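Local atomic coordinates of kirola (Actinidia deliciosa, PDB entry 4IGV), a protein that is a kiwifruit allergen of the ripening-related, PR-10-like family and probably binds small hydrophobic ligands, although its physiological role is not established. Residues I18-L28 against I76-F85. Sequence-based numbering, arbitrary orientation. Where two conformers were deposited one is given.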
ATOM      1  N   ILE A  18       2.334  -4.228 -15.269  1.00 16.82           N
ATOM      2  CA  ILE A  18       3.130  -5.405 -14.891  1.00 17.27           C
ATOM      3  C   ILE A  18       4.243  -5.001 -13.957  1.00 16.37           C
ATOM      4  O   ILE A  18       4.546  -5.676 -12.958  1.00 15.93           O
ATOM      5  CB  ILE A  18       3.628  -6.177 -16.098  1.00 18.20           C
ATOM      6  CG1 ILE A  18       2.470  -6.726 -16.942  1.00 22.41           C
ATOM      7  CG2 ILE A  18       4.544  -7.372 -15.645  1.00 21.03           C
ATOM      8  CD1 ILE A  18       2.902  -7.166 -18.420  1.00 27.62           C
ATOM      9  N   VAL A  19       4.879  -3.880 -14.249  1.00 17.80           N
ATOM     10  CA  VAL A  19       5.947  -3.374 -13.409  1.00 17.27           C
ATOM     11  C   VAL A  19       5.409  -2.888 -12.048  1.00 16.34           C
ATOM     12  O   VAL A  19       5.993  -3.161 -11.016  1.00 15.76           O
ATOM     13  CB  VAL A  19       6.725  -2.291 -14.135  1.00 18.88           C
ATOM     14  CG1 VAL A  19       7.884  -1.875 -13.294  1.00 20.62           C
ATOM     15  CG2 VAL A  19       7.210  -2.816 -15.489  1.00 22.50           C
ATOM     16  N   PHE A  20       4.232  -2.293 -12.023  1.00 14.00           N
ATOM     17  CA  PHE A  20       3.669  -1.834 -10.778  1.00 12.93           C
ATOM     18  C   PHE A  20       3.406  -3.000  -9.859  1.00 13.16           C
ATOM     19  O   PHE A  20       3.710  -2.986  -8.676  1.00 13.19           O
ATOM     20  CB  PHE A  20       2.379  -1.068 -11.085  1.00 14.65           C
ATOM     21  CG  PHE A  20       1.987  -0.134 -10.011  1.00 17.65           C
ATOM     22  CD1 PHE A  20       2.343   1.190 -10.069  1.00 14.99           C
ATOM     23  CD2 PHE A  20       1.291  -0.596  -8.879  1.00 19.74           C
ATOM     24  CE1 PHE A  20       1.967   2.090  -9.073  1.00 22.38           C
ATOM     25  CE2 PHE A  20       0.906   0.265  -7.859  1.00 22.58           C
ATOM     26  CZ  PHE A  20       1.276   1.630  -7.935  1.00 21.12           C
ATOM     27  N   TYR A  21       2.823  -4.068 -10.417  1.00 12.84           N
ATOM     28  CA  TYR A  21       2.609  -5.253  -9.601  1.00 12.52           C
ATOM     29  C   TYR A  21       3.902  -5.924  -9.161  1.00 11.55           C
ATOM     30  O   TYR A  21       3.991  -6.393  -8.032  1.00 12.44           O
ATOM     31  CB  TYR A  21       1.683  -6.252 -10.297  1.00 13.57           C
ATOM     32  CG  TYR A  21       1.196  -7.351  -9.352  1.00 14.01           C
ATOM     33  CD1 TYR A  21       0.412  -7.075  -8.253  1.00 13.99           C
ATOM     34  CD2 TYR A  21       1.577  -8.641  -9.529  1.00 16.13           C
ATOM     35  CE1 TYR A  21      -0.008  -8.095  -7.384  1.00 15.65           C
ATOM     36  CE2 TYR A  21       1.192  -9.671  -8.736  1.00 13.28           C
ATOM     37  CZ  TYR A  21       0.412  -9.422  -7.638  1.00 13.84           C
ATOM     38  OH  TYR A  21      -0.005 -10.455  -6.808  1.00 14.53           O
ATOM     39  N   GLU A  22       4.883  -5.967 -10.017  1.00 13.50           N
ATOM     40  CA  GLU A  22       6.217  -6.485  -9.662  1.00 14.27           C
ATOM     41  C   GLU A  22       6.714  -5.778  -8.411  1.00 13.72           C
ATOM     42  O   GLU A  22       7.278  -6.410  -7.481  1.00 12.85           O
ATOM     43  CB  GLU A  22       7.198  -6.210 -10.821  1.00 17.97           C
ATOM     44  CG  GLU A  22       8.710  -6.498 -10.516  1.00 19.58           C
ATOM     45  CD  GLU A  22       8.910  -7.952 -10.548  1.00 22.16           C
ATOM     46  OE1 GLU A  22       7.904  -8.698 -10.847  1.00 20.45           O
ATOM     47  OE2 GLU A  22      10.122  -8.323 -10.406  1.00 19.96           O
ATOM     48  N   ILE A  23       6.585  -4.460  -8.397  1.00 12.53           N
ATOM     49  CA  ILE A  23       7.038  -3.669  -7.254  1.00 12.58           C
ATOM     50  C   ILE A  23       6.281  -4.057  -6.002  1.00 13.06           C
ATOM     51  O   ILE A  23       6.854  -4.319  -4.952  1.00 14.06           O
ATOM     52  CB  ILE A  23       6.962  -2.148  -7.522  1.00 13.89           C
ATOM     53  CG1 ILE A  23       7.921  -1.815  -8.653  1.00 14.19           C
ATOM     54  CG2 ILE A  23       7.188  -1.342  -6.202  1.00 13.58           C
ATOM     55  CD1 ILE A  23       7.649  -0.405  -9.266  1.00 15.57           C
ATOM     56  N   PHE A  24       4.959  -4.052  -6.052  1.00 12.49           N
ATOM     57  CA  PHE A  24       4.167  -4.308  -4.858  1.00 12.92           C
ATOM     58  C   PHE A  24       4.207  -5.725  -4.346  1.00 12.76           C
ATOM     59  O   PHE A  24       4.054  -5.955  -3.149  1.00 14.69           O
ATOM     60  CB  PHE A  24       2.739  -3.793  -5.042  1.00 13.43           C
ATOM     61  CG  PHE A  24       2.664  -2.302  -4.753  1.00 15.90           C
ATOM     62  CD1 PHE A  24       2.954  -1.381  -5.680  1.00 18.80           C
ATOM     63  CD2 PHE A  24       2.501  -1.873  -3.447  1.00 20.68           C
ATOM     64  CE1 PHE A  24       2.955  -0.039  -5.351  1.00 17.87           C
ATOM     65  CE2 PHE A  24       2.493  -0.510  -3.138  1.00 22.08           C
ATOM     66  CZ  PHE A  24       2.723   0.379  -4.116  1.00 19.11           C
ATOM     67  N   ARG A  25       4.424  -6.678  -5.241  1.00 12.13           N
ATOM     68  CA  ARG A  25       4.555  -8.056  -4.846  1.00 12.73           C
ATOM     69  C   ARG A  25       5.999  -8.404  -4.488  1.00 12.88           C
ATOM     70  O   ARG A  25       6.233  -8.821  -3.357  1.00 14.52           O
ATOM     71  CB  ARG A  25       4.036  -9.027  -5.916  1.00 12.18           C
ATOM     72  CG  ARG A  25       4.140 -10.463  -5.464  1.00 12.94           C
ATOM     73  CD  ARG A  25       3.589 -11.486  -6.423  1.00 11.55           C
ATOM     74  NE  ARG A  25       3.822 -12.824  -5.888  1.00 12.34           N
ATOM     75  CZ  ARG A  25       3.634 -13.944  -6.554  1.00 13.24           C
ATOM     76  NH1 ARG A  25       3.101 -13.912  -7.746  1.00 14.17           N
ATOM     77  NH2 ARG A  25       3.850 -15.108  -5.970  1.00 16.53           N
ATOM     78  N   TYR A  26       6.934  -8.282  -5.424  1.00 11.93           N
ATOM     79  CA  TYR A  26       8.251  -8.821  -5.237  1.00 11.96           C
ATOM     80  C   TYR A  26       9.353  -7.833  -4.876  1.00 13.01           C
ATOM     81  O   TYR A  26      10.402  -8.261  -4.352  1.00 14.89           O
ATOM     82  CB  TYR A  26       8.661  -9.509  -6.517  1.00 13.03           C
ATOM     83  CG  TYR A  26       8.068 -10.863  -6.748  1.00 13.24           C
ATOM     84  CD1 TYR A  26       7.267 -11.087  -7.829  1.00 13.15           C
ATOM     85  CD2 TYR A  26       8.422 -11.917  -5.944  1.00 13.55           C
ATOM     86  CE1 TYR A  26       6.749 -12.370  -8.098  1.00 13.42           C
ATOM     87  CE2 TYR A  26       7.908 -13.193  -6.187  1.00 15.34           C
ATOM     88  CZ  TYR A  26       7.095 -13.362  -7.285  1.00 14.16           C
ATOM     89  OH  TYR A  26       6.662 -14.680  -7.533  1.00 18.92           O
ATOM     90  N   ARG A  27       9.192  -6.558  -5.165  1.00 12.48           N
ATOM     91  CA  ARG A  27      10.308  -5.615  -4.974  1.00 13.54           C
ATOM     92  C   ARG A  27       9.829  -4.347  -4.278  1.00 12.60           C
ATOM     93  O   ARG A  27      10.152  -3.225  -4.678  1.00 13.14           O
ATOM     94  CB  ARG A  27      10.995  -5.306  -6.302  1.00 13.40           C
ATOM     95  CG  ARG A  27      11.515  -6.529  -7.057  1.00 15.13           C
ATOM     96  CD  ARG A  27      12.442  -6.260  -8.192  1.00 16.11           C
ATOM     97  NE  ARG A  27      13.697  -5.672  -7.707  1.00 17.55           N
ATOM     98  CZ  ARG A  27      14.538  -4.922  -8.411  1.00 21.18           C
ATOM     99  NH1 ARG A  27      14.265  -4.682  -9.663  1.00 18.48           N
ATOM    100  NH2 ARG A  27      15.649  -4.417  -7.856  1.00 25.20           N
ATOM    101  N   LEU A  28       9.169  -4.536  -3.143  1.00 12.90           N
ATOM    102  CA  LEU A  28       8.500  -3.443  -2.478  1.00 13.09           C
ATOM    103  C   LEU A  28       9.490  -2.404  -1.966  1.00 13.23           C
ATOM    104  O   LEU A  28       9.182  -1.207  -1.881  1.00 15.10           O
ATOM    105  CB  LEU A  28       7.565  -3.976  -1.368  1.00 15.71           C
ATOM    106  CG  LEU A  28       6.536  -2.997  -0.784  1.00 20.25           C
ATOM    107  CD1 LEU A  28       5.569  -2.406  -1.824  1.00 23.34           C
ATOM    108  CD2 LEU A  28       5.780  -3.697   0.333  1.00 22.46           C
ATOM    109  N   ILE A  76      -2.338 -13.062  -1.862  1.00 11.21           N
ATOM    110  CA  ILE A  76      -1.821 -12.766  -3.193  1.00 11.28           C
ATOM    111  C   ILE A  76      -2.679 -13.434  -4.218  1.00 11.63           C
ATOM    112  O   ILE A  76      -3.014 -14.614  -4.019  1.00 12.43           O
ATOM    113  CB  ILE A  76      -0.376 -13.221  -3.376  1.00 12.47           C
ATOM    114  CG1 ILE A  76       0.521 -12.386  -2.495  1.00 13.53           C
ATOM    115  CG2 ILE A  76       0.088 -13.184  -4.860  1.00 16.49           C
ATOM    116  CD1 ILE A  76       1.973 -12.746  -2.535  1.00 16.86           C
ATOM    117  N   ASP A  77      -3.095 -12.725  -5.256  1.00 11.92           N
ATOM    118  CA  ASP A  77      -3.753 -13.326  -6.406  1.00 13.04           C
ATOM    119  C   ASP A  77      -2.977 -12.924  -7.633  1.00 12.72           C
ATOM    120  O   ASP A  77      -2.988 -11.759  -8.032  1.00 12.91           O
ATOM    121  CB  ASP A  77      -5.206 -12.917  -6.469  1.00 12.65           C
ATOM    122  CG  ASP A  77      -5.932 -13.615  -7.582  1.00 15.72           C
ATOM    123  OD1 ASP A  77      -5.345 -13.936  -8.626  1.00 16.35           O
ATOM    124  OD2 ASP A  77      -7.151 -13.867  -7.418  1.00 19.28           O
ATOM    125  N   GLU A  78      -2.191 -13.840  -8.183  1.00 13.50           N
ATOM    126  CA  GLU A  78      -1.297 -13.495  -9.295  1.00 14.43           C
ATOM    127  C   GLU A  78      -2.087 -13.276 -10.550  1.00 16.20           C
ATOM    128  O   GLU A  78      -1.628 -12.523 -11.428  1.00 18.21           O
ATOM    129  CB  GLU A  78      -0.182 -14.542  -9.489  1.00 16.51           C
ATOM    130  CG  GLU A  78      -0.615 -15.902  -9.811  1.00 19.09           C
ATOM    131  CD  GLU A  78      -1.055 -16.261 -11.250  1.00 24.02           C
ATOM    132  OE1 GLU A  78      -0.828 -15.466 -12.226  1.00 27.29           O
ATOM    133  OE2 GLU A  78      -1.635 -17.416 -11.393  1.00 30.17           O
ATOM    134  N   GLU A  79      -3.282 -13.845 -10.661  1.00 16.11           N
ATOM    135  CA  GLU A  79      -4.069 -13.687 -11.892  1.00 18.53           C
ATOM    136  C   GLU A  79      -4.685 -12.318 -12.004  1.00 17.87           C
ATOM    137  O   GLU A  79      -4.723 -11.732 -13.107  1.00 21.00           O
ATOM    138  CB  GLU A  79      -5.124 -14.793 -12.005  1.00 20.75           C
ATOM    139  CG  GLU A  79      -5.995 -14.696 -13.186  1.00 28.04           C
ATOM    140  CD  GLU A  79      -5.249 -14.999 -14.452  1.00 36.15           C
ATOM    141  OE1 GLU A  79      -4.531 -16.054 -14.490  1.00 42.35           O
ATOM    142  OE2 GLU A  79      -5.421 -14.210 -15.403  1.00 43.52           O
ATOM    143  N   THR A  80      -5.178 -11.778 -10.898  1.00 16.00           N
ATOM    144  CA  THR A  80      -5.749 -10.475 -10.876  1.00 16.65           C
ATOM    145  C   THR A  80      -4.760  -9.387 -10.443  1.00 15.88           C
ATOM    146  O   THR A  80      -5.108  -8.210 -10.280  1.00 17.81           O
ATOM    147  CB  THR A  80      -6.912 -10.443  -9.877  1.00 17.40           C
ATOM    148  OG1 THR A  80      -6.469 -10.705  -8.549  1.00 17.15           O
ATOM    149  CG2 THR A  80      -8.032 -11.436 -10.284  1.00 20.31           C
ATOM    150  N   LYS A  81      -3.485  -9.756 -10.260  1.00 13.66           N
ATOM    151  CA  LYS A  81      -2.445  -8.852  -9.842  1.00 12.78           C
ATOM    152  C   LYS A  81      -2.832  -8.103  -8.551  1.00 12.85           C
ATOM    153  O   LYS A  81      -2.842  -6.869  -8.509  1.00 13.43           O
ATOM    154  CB  LYS A  81      -2.020  -7.920 -10.970  1.00 15.19           C
ATOM    155  CG  LYS A  81      -1.544  -8.596 -12.201  1.00 19.67           C
ATOM    156  CD  LYS A  81      -1.099  -7.552 -13.226  1.00 24.32           C
ATOM    157  CE  LYS A  81      -0.689  -8.186 -14.568  1.00 31.44           C
ATOM    158  NZ  LYS A  81      -1.772  -8.994 -15.196  1.00 34.57           N
ATOM    159  N   SER A  82      -3.203  -8.870  -7.537  1.00 11.95           N
ATOM    160  CA  SER A  82      -3.605  -8.322  -6.261  1.00 11.28           C
ATOM    161  C   SER A  82      -2.711  -8.780  -5.130  1.00 11.06           C
ATOM    162  O   SER A  82      -2.236  -9.929  -5.124  1.00 11.11           O
ATOM    163  CB  SER A  82      -5.061  -8.728  -5.985  1.00 13.45           C
ATOM    164  OG  SER A  82      -5.552  -8.123  -4.813  1.00 16.01           O
ATOM    165  N   VAL A  83      -2.505  -7.890  -4.178  0.70 11.46           N
ATOM    166  CA  VAL A  83      -1.769  -8.214  -2.948  0.70 10.39           C
ATOM    167  C   VAL A  83      -2.469  -7.506  -1.808  0.70 11.45           C
ATOM    168  O   VAL A  83      -2.914  -6.357  -1.944  0.70 11.40           O
ATOM    169  CB  VAL A  83      -0.275  -7.935  -3.072  0.70 11.10           C
ATOM    170  CG1 VAL A  83      -0.017  -6.496  -3.484  0.70 12.25           C
ATOM    171  CG2 VAL A  83       0.472  -8.317  -1.729  0.70 12.63           C
ATOM    172  N   THR A  84      -2.674  -8.239  -0.714  1.00 10.71           N
ATOM    173  CA  THR A  84      -3.356  -7.752   0.465  1.00 12.09           C
ATOM    174  C   THR A  84      -2.398  -7.705   1.659  1.00 11.92           C
ATOM    175  O   THR A  84      -1.791  -8.713   2.026  1.00 12.79           O
ATOM    176  CB  THR A  84      -4.549  -8.626   0.846  1.00 12.56           C
ATOM    177  OG1 THR A  84      -5.460  -8.687  -0.265  1.00 14.75           O
ATOM    178  CG2 THR A  84      -5.275  -8.111   2.078  1.00 15.02           C
ATOM    179  N   PHE A  85      -2.286  -6.511   2.235  1.00 12.35           N
ATOM    180  CA  PHE A  85      -1.442  -6.231   3.399  1.00 12.42           C
ATOM    181  C   PHE A  85      -2.316  -6.007   4.626  1.00 12.84           C
ATOM    182  O   PHE A  85      -3.295  -5.253   4.587  1.00 14.19           O
ATOM    183  CB  PHE A  85      -0.670  -4.965   3.161  1.00 12.44           C
ATOM    184  CG  PHE A  85       0.266  -5.011   1.983  1.00 12.51           C
ATOM    185  CD1 PHE A  85       1.553  -5.502   2.107  1.00 13.72           C
ATOM    186  CD2 PHE A  85      -0.147  -4.562   0.762  1.00 15.22           C
ATOM    187  CE1 PHE A  85       2.420  -5.550   0.970  1.00 15.51           C
ATOM    188  CE2 PHE A  85       0.701  -4.593  -0.373  1.00 16.01           C
ATOM    189  CZ  PHE A  85       1.977  -5.094  -0.257  1.00 15.40           C
TER
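The bulged turn of the beta hairpin formed by strands 65-77 and 82-88, with a G1 bulge where Lys-81 and Ser-82 both face Asp-77, receives the side chain of Tyr-21 from the short helix 17-25. With CG trans to the backbone N (chi1 -167°), the phenol leaves the helix toward the hairpin and slides its ring under Lys-81. CB of Lys-81 makes a CH-pi contact 3.8 Å from the centroid of the Tyr-21 ring, while CB of Arg-25 lies over the opposite face, nearer the rim. Beyond the ring, Tyr-21 OH donates a 2.8 Å hydrogen bond to Ser-82 O, arriving 60° out of the carbonyl plane. Asp-77 N reaches the same oxygen from the other face, so this carbonyl serves the turn and the helix together. The turn is braced from within by an Asx motif, Thr-80 N to Asp-77 OD1 at 3.1 Å.

One helical turn on, Arg-25 extends its chain across Ile-76, whose CG2 sits 3.9 Å above the guanidinium plane; Tyr-26 OH covers the other face, and NE hydrogen-bonds to Gly-50 O. Lys-81 CB and CG lie on the Tyr-21 ring and CE passes 4.2 Å from Ile-18 CG1, before NZ turns off to Thr-107 OG1. Deeper in, Val-83 CG1 approaches Phe-24 CB at 4.2 Å, and Leu-28 CD2 meets the Phe-85 ring obliquely, 3.9 Å from CE1. Phe-24 continues inward to Trp-116 and to Ile-144 of helix 131-145. The contact thus seats the first of two short helices against the curved antiparallel sheet, an arrangement characteristic of the Bet v 1 fold.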